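Long-range contact in TqaL (Neurospora crassa, PDB 7EEH), which belongs to the 2OG-Fe dioxygenase family of the cupin clan and binds an iron(III) ion: residues Gly182-Leu196 and Phe240-Ser254. The protein carries 1 engineered substitution. Sequence-based numbering, arbitrary orientation.
With FE (Fe (III) ion), chain H.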
loop_
_atom_site.group_PDB
_atom_site.type_symbol
_atom_site.label_atom_id
_atom_site.label_comp_id
_atom_site.label_asym_id
_atom_site.label_seq_id
_atom_site.Cartn_x
_atom_site.Cartn_y
_atom_site.Cartn_z
ATOM N N GLY B 182 -16.617 19.674 34.195
ATOM C CA GLY B 182 -15.736 20.648 33.584
ATOM C C GLY B 182 -14.430 20.036 33.116
ATOM O O GLY B 182 -14.319 18.827 32.894
ATOM N N VAL B 183 -13.427 20.902 32.955
ATOM C CA VAL B 183 -12.076 20.466 32.613
ATOM C C VAL B 183 -11.588 19.430 33.613
ATOM O O VAL B 183 -11.630 19.661 34.824
ATOM C CB VAL B 183 -11.142 21.690 32.573
ATOM C CG1 VAL B 183 -9.740 21.285 32.169
ATOM C CG2 VAL B 183 -11.712 22.729 31.613
ATOM N N HIS B 184 -11.085 18.300 33.110
ATOM C CA HIS B 184 -10.679 17.206 33.990
ATOM C C HIS B 184 -9.686 16.282 33.286
ATOM O O HIS B 184 -9.481 16.363 32.071
ATOM C CB HIS B 184 -11.906 16.408 34.450
ATOM C CG HIS B 184 -12.583 15.670 33.340
ATOM N ND1 HIS B 184 -13.436 16.287 32.452
ATOM C CD2 HIS B 184 -12.516 14.373 32.958
ATOM C CE1 HIS B 184 -13.877 15.402 31.579
ATOM N NE2 HIS B 184 -13.339 14.229 31.865
ATOM N N THR B 185 -9.049 15.416 34.081
ATOM C CA THR B 185 -8.498 14.148 33.621
ATOM C C THR B 185 -9.349 13.009 34.176
ATOM O O THR B 185 -10.020 13.154 35.199
ATOM C CB THR B 185 -7.040 13.945 34.053
ATOM O OG1 THR B 185 -6.995 13.621 35.446
ATOM C CG2 THR B 185 -6.221 15.215 33.797
ATOM N N ASP B 186 -9.303 11.871 33.494
ATOM C CA ASP B 186 -10.061 10.690 33.887
ATOM C C ASP B 186 -9.352 9.847 34.939
ATOM O O ASP B 186 -9.906 8.829 35.366
ATOM C CB ASP B 186 -10.336 9.806 32.667
ATOM C CG ASP B 186 -11.094 10.524 31.569
ATOM O OD1 ASP B 186 -11.880 11.449 31.861
ATOM O OD2 ASP B 186 -10.904 10.133 30.397
ATOM N N GLY B 187 -8.139 10.219 35.339
ATOM C CA GLY B 187 -7.413 9.450 36.330
ATOM C C GLY B 187 -6.822 8.158 35.826
ATOM O O GLY B 187 -6.551 7.265 36.629
ATOM N N VAL B 188 -6.612 8.020 34.513
ATOM C CA VAL B 188 -6.049 6.790 33.961
ATOM C C VAL B 188 -4.811 7.159 33.145
ATOM O O VAL B 188 -4.281 8.268 33.281
ATOM C CB VAL B 188 -7.101 6.030 33.124
ATOM C CG1 VAL B 188 -8.273 5.550 34.010
ATOM C CG2 VAL B 188 -7.630 6.909 32.004
ATOM N N ASP B 189 -4.321 6.229 32.319
ATOM C CA ASP B 189 -3.178 6.489 31.450
ATOM C C ASP B 189 -3.586 6.856 30.028
ATOM O O ASP B 189 -3.061 7.823 29.477
ATOM C CB ASP B 189 -2.237 5.273 31.416
ATOM C CG ASP B 189 -1.550 5.028 32.759
ATOM O OD1 ASP B 189 -0.959 5.987 33.302
ATOM O OD2 ASP B 189 -1.617 3.885 33.267
ATOM N N HIS B 190 -4.489 6.085 29.414
ATOM C CA HIS B 190 -4.945 6.327 28.048
ATOM C C HIS B 190 -6.460 6.228 28.014
ATOM O O HIS B 190 -7.028 5.274 28.552
ATOM C CB HIS B 190 -4.370 5.305 27.050
ATOM C CG HIS B 190 -2.880 5.213 27.060
ATOM N ND1 HIS B 190 -2.075 6.097 26.371
ATOM C CD2 HIS B 190 -2.046 4.329 27.657
ATOM C CE1 HIS B 190 -0.808 5.769 26.556
ATOM N NE2 HIS B 190 -0.764 4.700 27.337
ATOM N N THR B 191 -7.107 7.190 27.364
ATOM C CA THR B 191 -8.553 7.189 27.199
ATOM C C THR B 191 -8.880 7.191 25.711
ATOM O O THR B 191 -8.295 7.964 24.945
ATOM C CB THR B 191 -9.221 8.414 27.859
ATOM O OG1 THR B 191 -8.977 8.420 29.270
ATOM C CG2 THR B 191 -10.760 8.379 27.612
HETATM N N MSE B 192 -9.804 6.316 25.305
HETATM C CA MSE B 192 -10.241 6.214 23.913
HETATM C C MSE B 192 -11.767 6.325 23.887
HETATM O O MSE B 192 -12.467 5.643 24.660
HETATM C CB MSE B 192 -9.783 4.886 23.272
HETATM C CG MSE B 192 -10.165 4.740 21.795
HETATM SE SE MSE B 192 -9.055 3.484 20.833
HETATM C CE MSE B 192 -10.157 1.824 20.855
ATOM N N THR B 193 -12.285 7.196 23.026
ATOM C CA THR B 193 -13.722 7.399 22.867
ATOM C C THR B 193 -14.075 7.195 21.404
ATOM O O THR B 193 -13.568 7.911 20.532
ATOM C CB THR B 193 -14.137 8.793 23.323
ATOM O OG1 THR B 193 -13.450 9.773 22.533
ATOM C CG2 THR B 193 -13.755 8.989 24.782
ATOM N N THR B 194 -14.940 6.224 21.143
ATOM C CA THR B 194 -15.284 5.804 19.797
ATOM C C THR B 194 -16.785 5.977 19.623
ATOM O O THR B 194 -17.565 5.543 20.473
ATOM C CB THR B 194 -14.860 4.353 19.569
ATOM O OG1 THR B 194 -13.424 4.279 19.561
ATOM C CG2 THR B 194 -15.405 3.803 18.255
ATOM N N TYR B 195 -17.173 6.640 18.542
ATOM C CA TYR B 195 -18.555 7.003 18.276
ATOM C C TYR B 195 -19.256 5.880 17.527
ATOM O O TYR B 195 -18.754 5.390 16.512
ATOM C CB TYR B 195 -18.567 8.293 17.467
ATOM C CG TYR B 195 -19.864 8.735 16.860
ATOM C CD1 TYR B 195 -20.286 8.241 15.627
ATOM C CD2 TYR B 195 -20.631 9.713 17.475
ATOM C CE1 TYR B 195 -21.467 8.686 15.044
ATOM C CE2 TYR B 195 -21.811 10.161 16.904
ATOM C CZ TYR B 195 -22.221 9.646 15.694
ATOM O OH TYR B 195 -23.386 10.107 15.128
ATOM N N LEU B 196 -20.416 5.475 18.027
ATOM C CA LEU B 196 -21.192 4.430 17.375
ATOM C C LEU B 196 -22.369 4.963 16.571
ATOM O O LEU B 196 -22.736 4.349 15.563
ATOM C CB LEU B 196 -21.720 3.429 18.410
ATOM C CG LEU B 196 -20.656 2.613 19.141
ATOM C CD1 LEU B 196 -21.338 1.618 20.107
ATOM C CD2 LEU B 196 -19.760 1.915 18.104
ATOM N N PHE B 240 -19.778 7.138 12.204
ATOM C CA PHE B 240 -19.541 5.803 12.728
ATOM C C PHE B 240 -18.052 5.487 12.818
ATOM O O PHE B 240 -17.346 5.473 11.806
ATOM C CB PHE B 240 -20.241 4.770 11.829
ATOM C CG PHE B 240 -19.998 3.351 12.239
ATOM C CD1 PHE B 240 -20.329 2.925 13.514
ATOM C CD2 PHE B 240 -19.453 2.441 11.349
ATOM C CE1 PHE B 240 -20.106 1.624 13.913
ATOM C CE2 PHE B 240 -19.232 1.121 11.724
ATOM C CZ PHE B 240 -19.558 0.708 13.019
ATOM N N LEU B 241 -17.581 5.254 14.040
ATOM C CA LEU B 241 -16.236 4.808 14.416
ATOM C C LEU B 241 -15.210 5.937 14.436
ATOM O O LEU B 241 -14.025 5.638 14.593
ATOM C CB LEU B 241 -15.703 3.676 13.525
ATOM C CG LEU B 241 -16.455 2.340 13.616
ATOM C CD1 LEU B 241 -15.880 1.325 12.638
ATOM C CD2 LEU B 241 -16.409 1.800 15.042
ATOM N N ASP B 242 -15.610 7.201 14.269
ATOM C CA ASP B 242 -14.772 8.308 14.713
ATOM C C ASP B 242 -14.197 7.992 16.095
ATOM O O ASP B 242 -14.941 7.643 17.018
ATOM C CB ASP B 242 -15.585 9.602 14.779
ATOM C CG ASP B 242 -15.768 10.279 13.401
ATOM O OD1 ASP B 242 -15.202 9.809 12.384
ATOM O OD2 ASP B 242 -16.473 11.306 13.358
ATOM N N THR B 243 -12.875 8.118 16.232
ATOM C CA THR B 243 -12.164 7.665 17.428
ATOM C C THR B 243 -11.124 8.689 17.862
ATOM O O THR B 243 -10.260 9.085 17.069
ATOM C CB THR B 243 -11.477 6.307 17.191
ATOM O OG1 THR B 243 -12.465 5.280 17.018
ATOM C CG2 THR B 243 -10.619 5.932 18.380
ATOM N N LEU B 244 -11.211 9.103 19.122
ATOM C CA LEU B 244 -10.222 9.954 19.778
ATOM C C LEU B 244 -9.475 9.126 20.810
ATOM O O LEU B 244 -10.106 8.450 21.628
ATOM C CB LEU B 244 -10.902 11.141 20.468
ATOM C CG LEU B 244 -9.974 11.980 21.342
ATOM C CD1 LEU B 244 -8.990 12.763 20.469
ATOM C CD2 LEU B 244 -10.769 12.906 22.276
ATOM N N LEU B 245 -8.144 9.175 20.777
ATOM C CA LEU B 245 -7.303 8.545 21.786
ATOM C C LEU B 245 -6.381 9.609 22.377
ATOM O O LEU B 245 -5.786 10.390 21.635
ATOM C CB LEU B 245 -6.483 7.406 21.161
ATOM C CG LEU B 245 -5.428 6.681 22.004
ATOM C CD1 LEU B 245 -6.110 5.859 23.080
ATOM C CD2 LEU B 245 -4.615 5.775 21.098
ATOM N N LEU B 246 -6.258 9.655 23.704
ATOM C CA LEU B 246 -5.469 10.707 24.341
ATOM C C LEU B 246 -4.709 10.156 25.538
ATOM O O LEU B 246 -5.179 9.249 26.226
ATOM C CB LEU B 246 -6.339 11.895 24.781
ATOM C CG LEU B 246 -7.495 11.697 25.769
ATOM C CD1 LEU B 246 -7.032 11.753 27.224
ATOM C CD2 LEU B 246 -8.553 12.756 25.518
ATOM N N VAL B 247 -3.529 10.724 25.783
ATOM C CA VAL B 247 -2.736 10.397 26.968
ATOM C C VAL B 247 -3.337 11.169 28.136
ATOM O O VAL B 247 -3.277 12.398 28.171
ATOM C CB VAL B 247 -1.257 10.739 26.773
ATOM C CG1 VAL B 247 -0.453 10.482 28.085
ATOM C CG2 VAL B 247 -0.688 9.938 25.606
ATOM N N ASP B 248 -3.951 10.450 29.079
ATOM C CA ASP B 248 -4.822 11.100 30.059
ATOM C C ASP B 248 -4.035 11.849 31.129
ATOM O O ASP B 248 -4.590 12.738 31.790
ATOM C CB ASP B 248 -5.730 10.055 30.714
ATOM C CG ASP B 248 -6.736 10.671 31.688
ATOM O OD1 ASP B 248 -7.499 11.570 31.280
ATOM O OD2 ASP B 248 -6.749 10.251 32.862
ATOM N N THR B 249 -2.760 11.507 31.307
ATOM C CA THR B 249 -1.892 12.140 32.285
ATOM C C THR B 249 -1.219 13.402 31.764
ATOM O O THR B 249 -0.632 14.145 32.555
ATOM C CB THR B 249 -0.812 11.153 32.734
ATOM O OG1 THR B 249 -0.226 10.552 31.577
ATOM C CG2 THR B 249 -1.407 10.058 33.602
ATOM N N GLU B 250 -1.287 13.672 30.466
ATOM C CA GLU B 250 -0.578 14.814 29.904
ATOM C C GLU B 250 -1.497 15.802 29.211
ATOM O O GLU B 250 -1.013 16.818 28.701
ATOM C CB GLU B 250 0.511 14.337 28.929
ATOM C CG GLU B 250 1.491 13.392 29.587
ATOM C CD GLU B 250 2.368 12.683 28.591
ATOM O OE1 GLU B 250 2.535 13.222 27.475
ATOM O OE2 GLU B 250 2.858 11.581 28.922
ATOM N N ASN B 251 -2.802 15.528 29.183
ATOM C CA ASN B 251 -3.836 16.398 28.639
ATOM C C ASN B 251 -4.960 16.494 29.650
ATOM O O ASN B 251 -5.152 15.589 30.461
ATOM C CB ASN B 251 -4.474 15.867 27.350
ATOM C CG ASN B 251 -3.483 15.628 26.255
ATOM O OD1 ASN B 251 -3.152 16.543 25.508
ATOM N ND2 ASN B 251 -3.018 14.383 26.128
ATOM N N LYS B 252 -5.614 17.644 29.690
ATOM C CA LYS B 252 -6.908 17.753 30.338
ATOM C C LYS B 252 -7.915 17.818 29.210
ATOM O O LYS B 252 -7.552 18.129 28.068
ATOM C CB LYS B 252 -7.018 18.988 31.254
ATOM C CG LYS B 252 -6.273 18.893 32.566
ATOM C CD LYS B 252 -6.246 20.189 33.373
ATOM C CE LYS B 252 -5.322 20.059 34.597
ATOM N NZ LYS B 252 -5.096 21.351 35.326
ATOM N N HIS B 253 -9.174 17.498 29.506
ATOM C CA HIS B 253 -10.167 17.559 28.448
ATOM C C HIS B 253 -11.519 17.959 29.020
ATOM O O HIS B 253 -11.731 17.975 30.231
ATOM C CB HIS B 253 -10.256 16.232 27.681
ATOM C CG HIS B 253 -10.602 15.056 28.534
ATOM N ND1 HIS B 253 -9.666 14.374 29.288
ATOM C CD2 HIS B 253 -11.786 14.429 28.744
ATOM C CE1 HIS B 253 -10.259 13.380 29.922
ATOM N NE2 HIS B 253 -11.545 13.395 29.615
ATOM N N SER B 254 -12.426 18.310 28.117
ATOM C CA SER B 254 -13.780 18.703 28.472
ATOM C C SER B 254 -14.673 18.436 27.271
ATOM O O SER B 254 -14.208 18.421 26.128
ATOM C CB SER B 254 -13.844 20.173 28.908
ATOM O OG SER B 254 -13.574 21.049 27.830
HETATM FE FE FE H . -13.184 12.449 30.622
HETATM O O HOH W 1 0.308 7.728 31.822
HETATM O O HOH W 2 -14.785 11.641 32.027
#
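Strands 190-196 and 243-247 run antiparallel at 171°, their axes 4.7 Å apart; T191 pairs with L246 and T193 with L244 through hydrogen-bonded backbones, and past this strand pair a single antiparallel bridge joins H184 to H253 of strand 252-254. The iron lies beside them, on the face of T191 and T193, bound by the HxD...H facial triad of the cupin-type fold: H184 NE2, D186 OD1 and H253 NE2 at 2.1-2.2 Å, with a water and two atoms from outside the segments completing the coordination. The two imidazoles meet obliquely, planes 61° apart, while the D186 carboxylate approaches the H253 ring at its edge. Second-shell bonds set these ligands: H184 ND1 donates to G182 O (2.7 Å), almost in its ring plane, and T191 OG1 reaches D186 OD2 on the anti lone pair, leaving OD1 to the metal.

D248 braces the HxD loop. Its chi1 of -176° sets CG opposite the backbone N and directs the carboxylate at the amides of the 186-188 loop; OD1 takes D186 N on the syn side at 2.9 Å, and OD2 takes V188 N on the anti side, somewhat out of the carboxylate plane, at 2.8 Å. R149 also forms a salt bridge with OD2. On the other face of the strand pair, T194 OG1 donates to T243 OG1 (2.9 Å), which in turn donates to L241 O from above the carbonyl plane. The chemistry implies a metal site whose ligands are probably held in place in part by second-shell hydrogen bonds, with R149 probably offsetting the carboxylate charge of D248.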